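Side-chain contacts in pentafunctional AROM polypeptide (Schizosaccharomyces pombe, PDB 5SWV), which probably carries out the dehydroquinate dehydratase and shikimate dehydrogenase steps of the shikimate pathway, using two domains of a larger multienzyme chain: residues Asp24-Leu29 with Ile65-Cys70; His140-Thr145 with Phe201-Phe206; Ser390-Gly395 with Asp419-Ile424. All coordinates share one frame; numbering follows the deposited sequence.

Contact 1 of 3, residues Asp24-Leu29 with Ile65-Cys70; sequences DALPTL and ISLLRC
Leu26 and Leu29 meet Leu67 and Leu68 through methyl groups, and no hydrogen bond or charge pair links the two segments. The apolar contacts fall into two pairs. In the inner pair, Leu29 CD1 lies 4.1 Å from Leu68 CD1. Leu29 CD2 is almost as near to that same methyl, at 4.2 Å from Leu68 CD1. One methyl of Leu68 therefore faces the forked end of Leu29, and the two side chains cross at about a right angle. Leu68 carries CG anti to the backbone N (chi1 171°), which brings its end nearer the other segment than its CB direction alone would. The outer pair meets tip to tip, Leu26 CD1 to Leu67 CD1 at 4.3 Å, and both residues keep some exposure. Leu67 also rests on Ile22 and Glu23 of helix 22-25.

These residues belong to the outer layer of a TIM barrel, as expected for a type I dehydroquinase. Helix 22-25 follows strand 13-17, and helix 58-69 follows the neighbouring strand 38-42. The contact sets the turn between helices 22-25 and 29-32 against helix 58-69, on the outside of these two adjacent strands. Leu68 reaches inward as well, touching Val41 and Ile76 on the barrel strands.

Backbone bonds shape each side separately. Leu26 to Leu29 form a type I turn, with Leu29 N bonded to Leu26 O at 3.3 Å. This turn puts both leucines on the side facing the helix. In the partner segment, Arg69 N bonds to Ile65 O at 3.1 Å, and Cys70 N to Ser66 O at 3.0 Å.

Two polar side chains of the helix bond away from the contact. Ser66 OG bonds back to carbonyl oxygens of its own helix, and Arg69 forms a salt bridge with Asp110.

Contact 2 of 3, residues His140-Thr145 with Phe201-Phe206; sequences HDLSGT and FNMGRF
Met203 reaches across to His140 and Leu142 with the end of its side chain. The close part is buried. Met203 CE meets His140 CD2 at 3.7 Å, coming to the edge of the imidazole near its plane and not over a face. The two side chains cross at about a right angle. Met203 has CG between its backbone N and carbonyl carbon (chi1 66°), and a bend at chi3 (39°) turns the methyl to the ring. Val171, on the strand between, touches both residues. His140 ND1 has a hydrogen-bond partner outside the two segments, which helps fix the turn of the ring.

The outer part is looser. Leu142 is exposed, and its CD1 lies 4.2 Å from Met203 SD. A bound triethylene glycol, probably from the crystallisation liquor, lies near the Leu142 side chain. Leu142 itself sits in a type I turn from Asp141 to Gly144, closed by Gly144 N to Asp141 O at 3.3 Å. Side-chain bonds brace it. Ser143 OG donates to the syn lone pair of Asp141 OD1 at 2.5 Å. Thr145 N donates to Ser143 OG at 3.1 Å, which makes an ST turn.

Strands 134-140 and 198-203 flank strand 167-173 in the parallel sheet. The contact lies at their C-terminal ends, the rim where TIM barrels characteristically carry their active sites.

Contact 3 of 3, residues Ser390-Gly395 with Asp419-Ile424; sequences SLHRLG and DYNIHI
His392 and Tyr420 mark the closest backbone approach, with CA atoms 7.5 Å apart. His392 is in the last turn of helix 382-393, which Gly395 ends in a Schellman motif with positive phi. Tyr420 and Asn421 precede strand 422-426, at the edge of the parallel sheet of a Rossmann-like domain, as expected for a shikimate dehydrogenase.

The two aromatic rings stack face to face. Their centroids are 3.5 Å apart and their planes 14° from parallel. His392 has CG anti to the backbone N (chi1 -170°), which extends the imidazole over the phenol. Tyr420 also meets the ring of Phe416. The amide of Asn421 comes obliquely to the imidazole, its plane 26° from that of the ring, with ND2 3.6 Å from His392 CD2. At the imidazole edge, a water in the ring plane lies 2.9 Å from His392 NE2. The same water donates to Asp419 O.

The contact thus combines ring stacking with a water bridge to a backbone carbonyl. Were the imidazole protonated, the electron-rich phenol over its face would probably help to stabilise the charge.

In the fold
From the N terminus, contact 1 closes first, bringing the turn that follows helix 22-25 against helix 58-69. Contact 2 follows in the same dehydroquinase domain and joins the ends of strands 134-140 and 198-203. Its loop includes helices 152-162 and 177-193. Contact 3 comes much later, in the dehydrogenase part, and ties helix 382-393 to the approach of edge strand 422-426. The three loops run in series; none nests in or crosses another. Centres of contacts 1 and 2 are about 31 Å apart. Those of contacts 2 and 3 are about 53 Å apart, on opposite sides of the chain's centre. Contact 1 lies closest to that centre.

Contact 1 of 3, residues Asp24-Leu29 with Ile65-Cys70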
ATOM      1  N   ASP A  24      15.033  -5.604 -12.964  1.00 41.82           N
ATOM      2  CA  ASP A  24      14.190  -5.239 -14.111  1.00 41.65           C
ATOM      3  C   ASP A  24      12.849  -4.664 -13.667  1.00 41.65           C
ATOM      4  O   ASP A  24      12.237  -3.898 -14.395  1.00 42.13           O
ATOM      5  CB  ASP A  24      13.935  -6.452 -15.030  1.00 41.52           C
ATOM      6  CG  ASP A  24      15.214  -7.115 -15.521  1.00 41.87           C
ATOM      7  OD1 ASP A  24      16.281  -6.463 -15.499  1.00 42.19           O
ATOM      8  OD2 ASP A  24      15.152  -8.296 -15.936  1.00 42.16           O
ATOM      9  N   ALA A  25      12.383  -5.072 -12.496  1.00 41.82           N
ATOM     10  CA  ALA A  25      11.125  -4.596 -11.946  1.00 42.02           C
ATOM     11  C   ALA A  25      11.213  -3.209 -11.324  1.00 42.24           C
ATOM     12  O   ALA A  25      10.218  -2.477 -11.341  1.00 42.95           O
ATOM     13  CB  ALA A  25      10.622  -5.577 -10.909  1.00 42.25           C
ATOM     14  N   LEU A  26      12.387  -2.858 -10.788  1.00 42.36           N
ATOM     15  CA  LEU A  26      12.518  -1.714  -9.885  1.00 42.65           C
ATOM     16  C   LEU A  26      12.122  -0.365 -10.474  1.00 42.79           C
ATOM     17  O   LEU A  26      11.380   0.360  -9.838  1.00 42.95           O
ATOM     18  CB  LEU A  26      13.920  -1.608  -9.291  1.00 43.42           C
ATOM     19  CG  LEU A  26      14.385  -2.704  -8.331  1.00 44.43           C
ATOM     20  CD1 LEU A  26      15.761  -2.338  -7.785  1.00 44.82           C
ATOM     21  CD2 LEU A  26      13.391  -2.967  -7.201  1.00 44.23           C
ATOM     22  N   PRO A  27      12.606  -0.012 -11.675  1.00 42.94           N
ATOM     23  CA  PRO A  27      12.208   1.315 -12.176  1.00 43.07           C
ATOM     24  C   PRO A  27      10.700   1.602 -12.095  1.00 43.31           C
ATOM     25  O   PRO A  27      10.307   2.599 -11.501  1.00 44.30           O
ATOM     26  CB  PRO A  27      12.699   1.299 -13.628  1.00 42.87           C
ATOM     27  CG  PRO A  27      13.890   0.394 -13.603  1.00 42.59           C
ATOM     28  CD  PRO A  27      13.612  -0.649 -12.546  1.00 42.71           C
ATOM     29  N   THR A  28       9.884   0.694 -12.623  1.00 43.57           N
ATOM     30  CA  THR A  28       8.426   0.858 -12.717  1.00 43.67           C
ATOM     31  C   THR A  28       7.608   0.163 -11.604  1.00 42.95           C
ATOM     32  O   THR A  28       6.383   0.102 -11.686  1.00 41.84           O
ATOM     33  CB  THR A  28       7.952   0.265 -14.048  1.00 44.90           C
ATOM     34  OG1 THR A  28       8.266  -1.150 -14.077  1.00 46.49           O
ATOM     35  CG2 THR A  28       8.617   0.984 -15.210  1.00 44.92           C
ATOM     36  N   LEU A  29       8.280  -0.344 -10.570  1.00 43.32           N
ATOM     37  CA  LEU A  29       7.641  -1.134  -9.498  1.00 42.97           C
ATOM     38  C   LEU A  29       6.463  -0.442  -8.830  1.00 42.86           C
ATOM     39  O   LEU A  29       5.506  -1.096  -8.419  1.00 41.26           O
ATOM     40  CB  LEU A  29       8.659  -1.492  -8.411  1.00 42.29           C
ATOM     41  CG  LEU A  29       8.157  -2.427  -7.301  1.00 42.35           C
ATOM     42  CD1 LEU A  29       8.033  -3.846  -7.824  1.00 42.03           C
ATOM     43  CD2 LEU A  29       9.059  -2.396  -6.078  1.00 42.68           C
ATOM     44  N   ILE A  65      15.097 -11.554  -3.323  1.00 40.99           N
ATOM     45  CA  ILE A  65      13.982 -11.305  -2.410  1.00 41.79           C
ATOM     46  C   ILE A  65      14.225 -10.087  -1.530  1.00 42.85           C
ATOM     47  O   ILE A  65      13.306  -9.292  -1.304  1.00 42.53           O
ATOM     48  CB  ILE A  65      13.670 -12.533  -1.512  1.00 42.33           C
ATOM     49  CG1 ILE A  65      13.205 -13.737  -2.356  1.00 42.23           C
ATOM     50  CG2 ILE A  65      12.599 -12.207  -0.456  1.00 42.30           C
ATOM     51  CD1 ILE A  65      12.083 -13.455  -3.328  1.00 41.86           C
ATOM     52  N   SER A  66      15.443  -9.939  -1.017  1.00 44.46           N
ATOM     53  CA  SER A  66      15.748  -8.774  -0.173  1.00 45.31           C
ATOM     54  C   SER A  66      15.797  -7.497  -1.008  1.00 45.00           C
ATOM     55  O   SER A  66      15.296  -6.468  -0.567  1.00 45.54           O
ATOM     56  CB  SER A  66      17.016  -8.966   0.689  1.00 45.57           C
ATOM     57  OG  SER A  66      18.060  -9.555  -0.044  1.00 46.84           O
ATOM     58  N   LEU A  67      16.356  -7.571  -2.215  1.00 45.26           N
ATOM     59  CA  LEU A  67      16.377  -6.423  -3.133  1.00 45.39           C
ATOM     60  C   LEU A  67      14.969  -5.859  -3.355  1.00 45.23           C
ATOM     61  O   LEU A  67      14.785  -4.640  -3.428  1.00 47.24           O
ATOM     62  CB  LEU A  67      17.026  -6.809  -4.474  1.00 46.26           C
ATOM     63  CG  LEU A  67      17.251  -5.726  -5.536  1.00 47.10           C
ATOM     64  CD1 LEU A  67      18.153  -4.610  -5.028  1.00 47.72           C
ATOM     65  CD2 LEU A  67      17.846  -6.332  -6.797  1.00 47.47           C
ATOM     66  N   LEU A  68      13.981  -6.745  -3.427  1.00 44.18           N
ATOM     67  CA  LEU A  68      12.588  -6.344  -3.594  1.00 44.04           C
ATOM     68  C   LEU A  68      12.031  -5.736  -2.303  1.00 45.14           C
ATOM     69  O   LEU A  68      11.384  -4.674  -2.327  1.00 45.27           O
ATOM     70  CB  LEU A  68      11.749  -7.550  -4.033  1.00 43.27           C
ATOM     71  CG  LEU A  68      10.236  -7.395  -4.070  1.00 42.57           C
ATOM     72  CD1 LEU A  68       9.850  -6.386  -5.131  1.00 42.48           C
ATOM     73  CD2 LEU A  68       9.567  -8.738  -4.303  1.00 42.92           C
ATOM     74  N   ARG A  69      12.275  -6.408  -1.179  1.00 46.40           N
ATOM     75  CA  ARG A  69      11.857  -5.896   0.140  1.00 47.24           C
ATOM     76  C   ARG A  69      12.364  -4.487   0.485  1.00 46.47           C
ATOM     77  O   ARG A  69      11.736  -3.803   1.264  1.00 45.67           O
ATOM     78  CB  ARG A  69      12.256  -6.865   1.257  1.00 47.36           C
ATOM     79  CG  ARG A  69      11.325  -8.054   1.403  1.00 48.34           C
ATOM     80  CD  ARG A  69      11.106  -8.329   2.874  1.00 50.06           C
ATOM     81  NE  ARG A  69      10.268  -9.492   3.174  1.00 51.58           N
ATOM     82  CZ  ARG A  69       8.928  -9.524   3.183  1.00 52.57           C
ATOM     83  NH1 ARG A  69       8.181  -8.460   2.854  1.00 52.55           N
ATOM     84  NH2 ARG A  69       8.317 -10.660   3.513  1.00 53.68           N
ATOM     85  N   CYS A  70      13.489  -4.078  -0.090  1.00 47.71           N
ATOM     86  CA  CYS A  70      13.983  -2.700   0.031  1.00 49.49           C
ATOM     87  C   CYS A  70      13.264  -1.696  -0.878  1.00 47.92           C
ATOM     88  O   CYS A  70      13.515  -0.499  -0.766  1.00 49.25           O
ATOM     89  CB  CYS A  70      15.511  -2.636  -0.223  1.00 51.53           C
ATOM     90  SG  CYS A  70      16.507  -3.281   1.156  1.00 57.62           S
TER

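Contact 2 of 3, residues His140-Thr145 with Phe201-Phe206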
ATOM      1  N   HIS A 140      -3.206 -27.255  -9.601  1.00 35.45           N
ATOM      2  CA  HIS A 140      -3.656 -26.760 -10.891  1.00 36.30           C
ATOM      3  C   HIS A 140      -3.986 -27.959 -11.817  1.00 36.23           C
ATOM      4  O   HIS A 140      -3.122 -28.807 -12.067  1.00 36.65           O
ATOM      5  CB  HIS A 140      -2.554 -25.887 -11.512  1.00 36.81           C
ATOM      6  CG  HIS A 140      -2.245 -24.637 -10.738  1.00 37.57           C
ATOM      7  ND1 HIS A 140      -1.506 -24.639  -9.567  1.00 38.04           N
ATOM      8  CD2 HIS A 140      -2.564 -23.340 -10.977  1.00 37.59           C
ATOM      9  CE1 HIS A 140      -1.392 -23.398  -9.122  1.00 37.79           C
ATOM     10  NE2 HIS A 140      -2.028 -22.591  -9.955  1.00 37.64           N
ATOM     11  N   ASP A 141      -5.221 -28.046 -12.305  1.00 35.73           N
ATOM     12  CA  ASP A 141      -5.607 -29.101 -13.262  1.00 36.13           C
ATOM     13  C   ASP A 141      -5.520 -28.591 -14.700  1.00 35.94           C
ATOM     14  O   ASP A 141      -6.499 -28.118 -15.287  1.00 36.01           O
ATOM     15  CB  ASP A 141      -7.010 -29.652 -12.968  1.00 36.45           C
ATOM     16  CG  ASP A 141      -7.469 -30.682 -13.997  1.00 37.13           C
ATOM     17  OD1 ASP A 141      -6.620 -31.470 -14.479  1.00 36.81           O
ATOM     18  OD2 ASP A 141      -8.682 -30.688 -14.333  1.00 38.00           O
ATOM     19  N   LEU A 142      -4.332 -28.717 -15.268  1.00 35.95           N
ATOM     20  CA  LEU A 142      -4.111 -28.347 -16.656  1.00 36.74           C
ATOM     21  C   LEU A 142      -4.988 -29.128 -17.653  1.00 36.53           C
ATOM     22  O   LEU A 142      -5.332 -28.592 -18.690  1.00 36.45           O
ATOM     23  CB  LEU A 142      -2.620 -28.478 -17.018  1.00 37.57           C
ATOM     24  CG  LEU A 142      -1.830 -27.165 -16.974  1.00 38.59           C
ATOM     25  CD1 LEU A 142      -2.039 -26.413 -15.662  1.00 38.93           C
ATOM     26  CD2 LEU A 142      -0.349 -27.426 -17.226  1.00 39.17           C
ATOM     27  N   SER A 143      -5.360 -30.365 -17.308  1.00 36.16           N
ATOM     28  CA  SER A 143      -6.173 -31.239 -18.164  1.00 34.93           C
ATOM     29  C   SER A 143      -7.599 -30.727 -18.402  1.00 35.63           C
ATOM     30  O   SER A 143      -8.232 -31.081 -19.400  1.00 35.61           O
ATOM     31  CB  SER A 143      -6.249 -32.655 -17.568  1.00 33.64           C
ATOM     32  OG  SER A 143      -7.240 -32.743 -16.560  1.00 32.82           O
ATOM     33  N   GLY A 144      -8.127 -29.937 -17.478  1.00 35.88           N
ATOM     34  CA  GLY A 144      -9.527 -29.535 -17.562  1.00 36.51           C
ATOM     35  C   GLY A 144     -10.538 -30.674 -17.474  1.00 36.59           C
ATOM     36  O   GLY A 144     -11.663 -30.519 -17.922  1.00 37.12           O
ATOM     37  N   THR A 145     -10.154 -31.802 -16.889  1.00 36.86           N
ATOM     38  CA  THR A 145     -11.040 -32.960 -16.790  1.00 37.33           C
ATOM     39  C   THR A 145     -11.595 -33.177 -15.393  1.00 37.84           C
ATOM     40  O   THR A 145     -12.395 -34.072 -15.212  1.00 37.60           O
ATOM     41  CB  THR A 145     -10.314 -34.254 -17.208  1.00 37.47           C
ATOM     42  OG1 THR A 145      -9.359 -34.635 -16.205  1.00 36.96           O
ATOM     43  CG2 THR A 145      -9.616 -34.073 -18.560  1.00 37.35           C
ATOM     44  N   PHE A 201     -10.573 -20.628  -8.900  1.00 33.15           N
ATOM     45  CA  PHE A 201     -10.940 -20.136 -10.231  1.00 32.62           C
ATOM     46  C   PHE A 201     -10.497 -21.110 -11.310  1.00 32.69           C
ATOM     47  O   PHE A 201      -9.863 -22.114 -11.021  1.00 31.67           O
ATOM     48  CB  PHE A 201     -10.331 -18.760 -10.502  1.00 31.92           C
ATOM     49  CG  PHE A 201      -8.837 -18.728 -10.455  1.00 31.54           C
ATOM     50  CD1 PHE A 201      -8.167 -18.585  -9.239  1.00 31.53           C
ATOM     51  CD2 PHE A 201      -8.086 -18.787 -11.620  1.00 31.65           C
ATOM     52  CE1 PHE A 201      -6.778 -18.529  -9.192  1.00 31.12           C
ATOM     53  CE2 PHE A 201      -6.693 -18.720 -11.579  1.00 31.48           C
ATOM     54  CZ  PHE A 201      -6.041 -18.606 -10.362  1.00 31.18           C
ATOM     55  N   ASN A 202     -10.877 -20.806 -12.547  1.00 33.58           N
ATOM     56  CA  ASN A 202     -10.450 -21.544 -13.714  1.00 34.28           C
ATOM     57  C   ASN A 202      -9.583 -20.638 -14.550  1.00 35.56           C
ATOM     58  O   ASN A 202      -9.963 -19.493 -14.839  1.00 34.69           O
ATOM     59  CB  ASN A 202     -11.639 -21.985 -14.552  1.00 34.29           C
ATOM     60  CG  ASN A 202     -12.554 -22.946 -13.813  1.00 34.34           C
ATOM     61  OD1 ASN A 202     -12.099 -23.927 -13.232  1.00 34.37           O
ATOM     62  ND2 ASN A 202     -13.851 -22.673 -13.841  1.00 34.43           N
ATOM     63  N   MET A 203      -8.413 -21.149 -14.926  1.00 37.06           N
ATOM     64  CA  MET A 203      -7.600 -20.492 -15.931  1.00 38.85           C
ATOM     65  C   MET A 203      -8.152 -20.814 -17.322  1.00 38.47           C
ATOM     66  O   MET A 203      -9.097 -21.600 -17.459  1.00 38.53           O
ATOM     67  CB  MET A 203      -6.125 -20.852 -15.763  1.00 40.86           C
ATOM     68  CG  MET A 203      -5.727 -22.302 -16.015  1.00 43.30           C
ATOM     69  SD  MET A 203      -3.983 -22.685 -15.666  1.00 45.91           S
ATOM     70  CE  MET A 203      -3.634 -21.751 -14.186  1.00 45.39           C
ATOM     71  N   GLY A 204      -7.575 -20.183 -18.338  1.00 38.13           N
ATOM     72  CA  GLY A 204      -8.085 -20.261 -19.700  1.00 38.13           C
ATOM     73  C   GLY A 204      -8.903 -19.026 -19.989  1.00 38.88           C
ATOM     74  O   GLY A 204      -9.481 -18.439 -19.082  1.00 38.47           O
ATOM     75  N   ARG A 205      -8.959 -18.633 -21.258  1.00 40.30           N
ATOM     76  CA  ARG A 205      -9.809 -17.519 -21.689  1.00 40.67           C
ATOM     77  C   ARG A 205     -11.274 -17.756 -21.378  1.00 39.45           C
ATOM     78  O   ARG A 205     -11.989 -16.804 -21.084  1.00 38.59           O
ATOM     79  CB  ARG A 205      -9.658 -17.250 -23.180  1.00 42.35           C
ATOM     80  CG  ARG A 205      -8.274 -16.752 -23.548  1.00 43.76           C
ATOM     81  CD  ARG A 205      -8.173 -16.282 -25.000  1.00 45.16           C
ATOM     82  NE  ARG A 205      -7.167 -15.225 -25.121  1.00 46.38           N
ATOM     83  CZ  ARG A 205      -7.298 -13.983 -24.631  1.00 48.36           C
ATOM     84  NH1 ARG A 205      -6.305 -13.113 -24.778  1.00 48.81           N
ATOM     85  NH2 ARG A 205      -8.410 -13.586 -23.983  1.00 49.51           N
ATOM     86  N   PHE A 206     -11.715 -19.013 -21.448  1.00 39.06           N
ATOM     87  CA  PHE A 206     -13.079 -19.379 -21.037  1.00 39.35           C
ATOM     88  C   PHE A 206     -13.293 -19.223 -19.526  1.00 38.36           C
ATOM     89  O   PHE A 206     -14.412 -18.998 -19.078  1.00 38.36           O
ATOM     90  CB  PHE A 206     -13.424 -20.830 -21.400  1.00 40.40           C
ATOM     91  CG  PHE A 206     -13.691 -21.090 -22.870  1.00 41.11           C
ATOM     92  CD1 PHE A 206     -14.716 -20.423 -23.548  1.00 41.70           C
ATOM     93  CD2 PHE A 206     -12.985 -22.097 -23.551  1.00 41.25           C
ATOM     94  CE1 PHE A 206     -14.988 -20.713 -24.888  1.00 41.62           C
ATOM     95  CE2 PHE A 206     -13.257 -22.390 -24.888  1.00 41.36           C
ATOM     96  CZ  PHE A 206     -14.257 -21.694 -25.556  1.00 41.42           C
TER

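Contact 3 of 3, residues Ser390-Gly395 with Asp419-Ile424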
ATOM      1  N   SER A 390       4.772  11.918  12.158  1.00 31.70           N
ATOM      2  CA  SER A 390       5.321  11.230  10.984  1.00 31.29           C
ATOM      3  C   SER A 390       6.796  10.904  11.181  1.00 31.26           C
ATOM      4  O   SER A 390       7.208   9.779  10.948  1.00 31.13           O
ATOM      5  CB  SER A 390       5.115  12.050   9.700  1.00 30.66           C
ATOM      6  OG  SER A 390       3.745  12.161   9.395  1.00 30.26           O
ATOM      7  N   LEU A 391       7.594  11.870  11.619  1.00 31.57           N
ATOM      8  CA  LEU A 391       9.032  11.601  11.781  1.00 32.31           C
ATOM      9  C   LEU A 391       9.253  10.538  12.843  1.00 32.33           C
ATOM     10  O   LEU A 391      10.049   9.634  12.650  1.00 31.30           O
ATOM     11  CB  LEU A 391       9.832  12.876  12.087  1.00 32.16           C
ATOM     12  CG  LEU A 391       9.934  13.843  10.900  1.00 32.49           C
ATOM     13  CD1 LEU A 391      10.782  15.052  11.224  1.00 32.70           C
ATOM     14  CD2 LEU A 391      10.504  13.148   9.676  1.00 33.08           C
ATOM     15  N   HIS A 392       8.495  10.628  13.926  1.00 33.22           N
ATOM     16  CA  HIS A 392       8.583   9.651  14.990  1.00 34.89           C
ATOM     17  C   HIS A 392       8.203   8.269  14.487  1.00 36.42           C
ATOM     18  O   HIS A 392       8.887   7.281  14.775  1.00 37.85           O
ATOM     19  CB  HIS A 392       7.709  10.045  16.193  1.00 34.77           C
ATOM     20  CG  HIS A 392       7.944   9.197  17.406  1.00 34.75           C
ATOM     21  ND1 HIS A 392       7.278   8.010  17.621  1.00 34.64           N
ATOM     22  CD2 HIS A 392       8.786   9.352  18.454  1.00 34.98           C
ATOM     23  CE1 HIS A 392       7.698   7.471  18.752  1.00 34.77           C
ATOM     24  NE2 HIS A 392       8.616   8.264  19.275  1.00 35.09           N
ATOM     25  N   ARG A 393       7.139   8.197  13.704  1.00 37.74           N
ATOM     26  CA  ARG A 393       6.661   6.911  13.204  1.00 38.64           C
ATOM     27  C   ARG A 393       7.626   6.264  12.232  1.00 37.94           C
ATOM     28  O   ARG A 393       7.650   5.059  12.125  1.00 39.12           O
ATOM     29  CB  ARG A 393       5.292   7.082  12.545  1.00 40.18           C
ATOM     30  CG  ARG A 393       4.560   5.782  12.277  1.00 41.51           C
ATOM     31  CD  ARG A 393       3.058   5.979  12.335  1.00 43.06           C
ATOM     32  NE  ARG A 393       2.404   4.991  11.483  1.00 44.91           N
ATOM     33  CZ  ARG A 393       1.980   3.793  11.864  1.00 46.47           C
ATOM     34  NH1 ARG A 393       2.108   3.378  13.126  1.00 48.63           N
ATOM     35  NH2 ARG A 393       1.417   2.995  10.961  1.00 46.89           N
ATOM     36  N   LEU A 394       8.413   7.065  11.526  1.00 37.72           N
ATOM     37  CA  LEU A 394       9.456   6.560  10.647  1.00 37.86           C
ATOM     38  C   LEU A 394      10.730   6.191  11.400  1.00 37.74           C
ATOM     39  O   LEU A 394      11.682   5.759  10.768  1.00 38.76           O
ATOM     40  CB  LEU A 394       9.813   7.610   9.585  1.00 38.93           C
ATOM     41  CG  LEU A 394       8.750   8.067   8.574  1.00 39.17           C
ATOM     42  CD1 LEU A 394       8.961   9.502   8.115  1.00 39.80           C
ATOM     43  CD2 LEU A 394       8.727   7.162   7.363  1.00 38.97           C
ATOM     44  N   GLY A 395      10.781   6.399  12.716  1.00 37.33           N
ATOM     45  CA  GLY A 395      11.904   5.944  13.541  1.00 37.54           C
ATOM     46  C   GLY A 395      12.971   6.977  13.903  1.00 37.80           C
ATOM     47  O   GLY A 395      13.992   6.617  14.485  1.00 38.98           O
ATOM     48  N   ASP A 419       8.885  11.323  26.601  1.00 32.85           N
ATOM     49  CA  ASP A 419       9.944  10.571  25.935  1.00 32.73           C
ATOM     50  C   ASP A 419       9.667  10.389  24.451  1.00 33.04           C
ATOM     51  O   ASP A 419      10.081   9.385  23.891  1.00 33.95           O
ATOM     52  CB  ASP A 419      10.114   9.202  26.607  1.00 32.57           C
ATOM     53  CG  ASP A 419       8.959   8.242  26.304  1.00 32.56           C
ATOM     54  OD1 ASP A 419       7.789   8.701  26.153  1.00 31.01           O
ATOM     55  OD2 ASP A 419       9.244   7.022  26.209  1.00 33.09           O
ATOM     56  N   TYR A 420       9.008  11.354  23.802  1.00 33.15           N
ATOM     57  CA  TYR A 420       8.737  11.273  22.356  1.00 33.58           C
ATOM     58  C   TYR A 420       9.880  11.826  21.469  1.00 33.87           C
ATOM     59  O   TYR A 420       9.664  12.117  20.284  1.00 34.10           O
ATOM     60  CB  TYR A 420       7.411  11.990  22.026  1.00 33.68           C
ATOM     61  CG  TYR A 420       6.651  11.401  20.854  1.00 33.76           C
ATOM     62  CD1 TYR A 420       6.161  10.094  20.904  1.00 33.79           C
ATOM     63  CD2 TYR A 420       6.399  12.151  19.702  1.00 33.81           C
ATOM     64  CE1 TYR A 420       5.460   9.551  19.841  1.00 33.68           C
ATOM     65  CE2 TYR A 420       5.694  11.611  18.630  1.00 33.46           C
ATOM     66  CZ  TYR A 420       5.225  10.314  18.703  1.00 33.53           C
ATOM     67  OH  TYR A 420       4.522   9.760  17.651  1.00 33.24           O
ATOM     68  N   ASN A 421      11.072  11.976  22.047  1.00 33.68           N
ATOM     69  CA  ASN A 421      12.275  12.364  21.348  1.00 34.51           C
ATOM     70  C   ASN A 421      12.277  13.772  20.815  1.00 35.01           C
ATOM     71  O   ASN A 421      13.107  14.096  19.962  1.00 35.47           O
ATOM     72  CB  ASN A 421      12.581  11.404  20.201  1.00 35.28           C
ATOM     73  CG  ASN A 421      12.590   9.956  20.637  1.00 35.59           C
ATOM     74  OD1 ASN A 421      13.014   9.639  21.741  1.00 35.52           O
ATOM     75  ND2 ASN A 421      12.119   9.065  19.759  1.00 36.25           N
ATOM     76  N   ILE A 422      11.394  14.625  21.323  1.00 35.71           N
ATOM     77  CA  ILE A 422      11.349  16.008  20.860  1.00 37.16           C
ATOM     78  C   ILE A 422      12.405  16.801  21.612  1.00 38.17           C
ATOM     79  O   ILE A 422      12.457  16.724  22.826  1.00 39.21           O
ATOM     80  CB  ILE A 422       9.963  16.648  21.066  1.00 37.18           C
ATOM     81  CG1 ILE A 422       8.901  15.827  20.327  1.00 36.88           C
ATOM     82  CG2 ILE A 422       9.954  18.088  20.543  1.00 37.24           C
ATOM     83  CD1 ILE A 422       7.477  16.229  20.633  1.00 36.83           C
ATOM     84  N   HIS A 423      13.245  17.535  20.883  1.00 39.54           N
ATOM     85  CA  HIS A 423      14.265  18.418  21.454  1.00 40.49           C
ATOM     86  C   HIS A 423      14.078  19.809  20.899  1.00 40.05           C
ATOM     87  O   HIS A 423      14.346  20.049  19.731  1.00 41.06           O
ATOM     88  CB  HIS A 423      15.657  17.889  21.125  1.00 42.49           C
ATOM     89  CG  HIS A 423      15.911  16.536  21.700  1.00 45.66           C
ATOM     90  ND1 HIS A 423      16.116  16.330  23.049  1.00 47.69           N
ATOM     91  CD2 HIS A 423      15.907  15.310  21.129  1.00 47.32           C
ATOM     92  CE1 HIS A 423      16.260  15.038  23.280  1.00 48.73           C
ATOM     93  NE2 HIS A 423      16.149  14.397  22.130  1.00 48.77           N
ATOM     94  N   ILE A 424      13.597  20.722  21.732  1.00 40.10           N
ATOM     95  CA  ILE A 424      13.308  22.093  21.309  1.00 39.88           C
ATOM     96  C   ILE A 424      14.612  22.877  21.169  1.00 39.94           C
ATOM     97  O   ILE A 424      15.540  22.688  21.938  1.00 38.49           O
ATOM     98  CB  ILE A 424      12.349  22.785  22.314  1.00 40.41           C
ATOM     99  CG1 ILE A 424      10.974  22.104  22.288  1.00 40.10           C
ATOM    100  CG2 ILE A 424      12.206  24.273  22.014  1.00 40.78           C
ATOM    101  CD1 ILE A 424      10.117  22.385  23.500  1.00 40.04           C
TER
HETATM  102  O   HOH W   1       9.864   7.480  21.733  1.00 36.08           O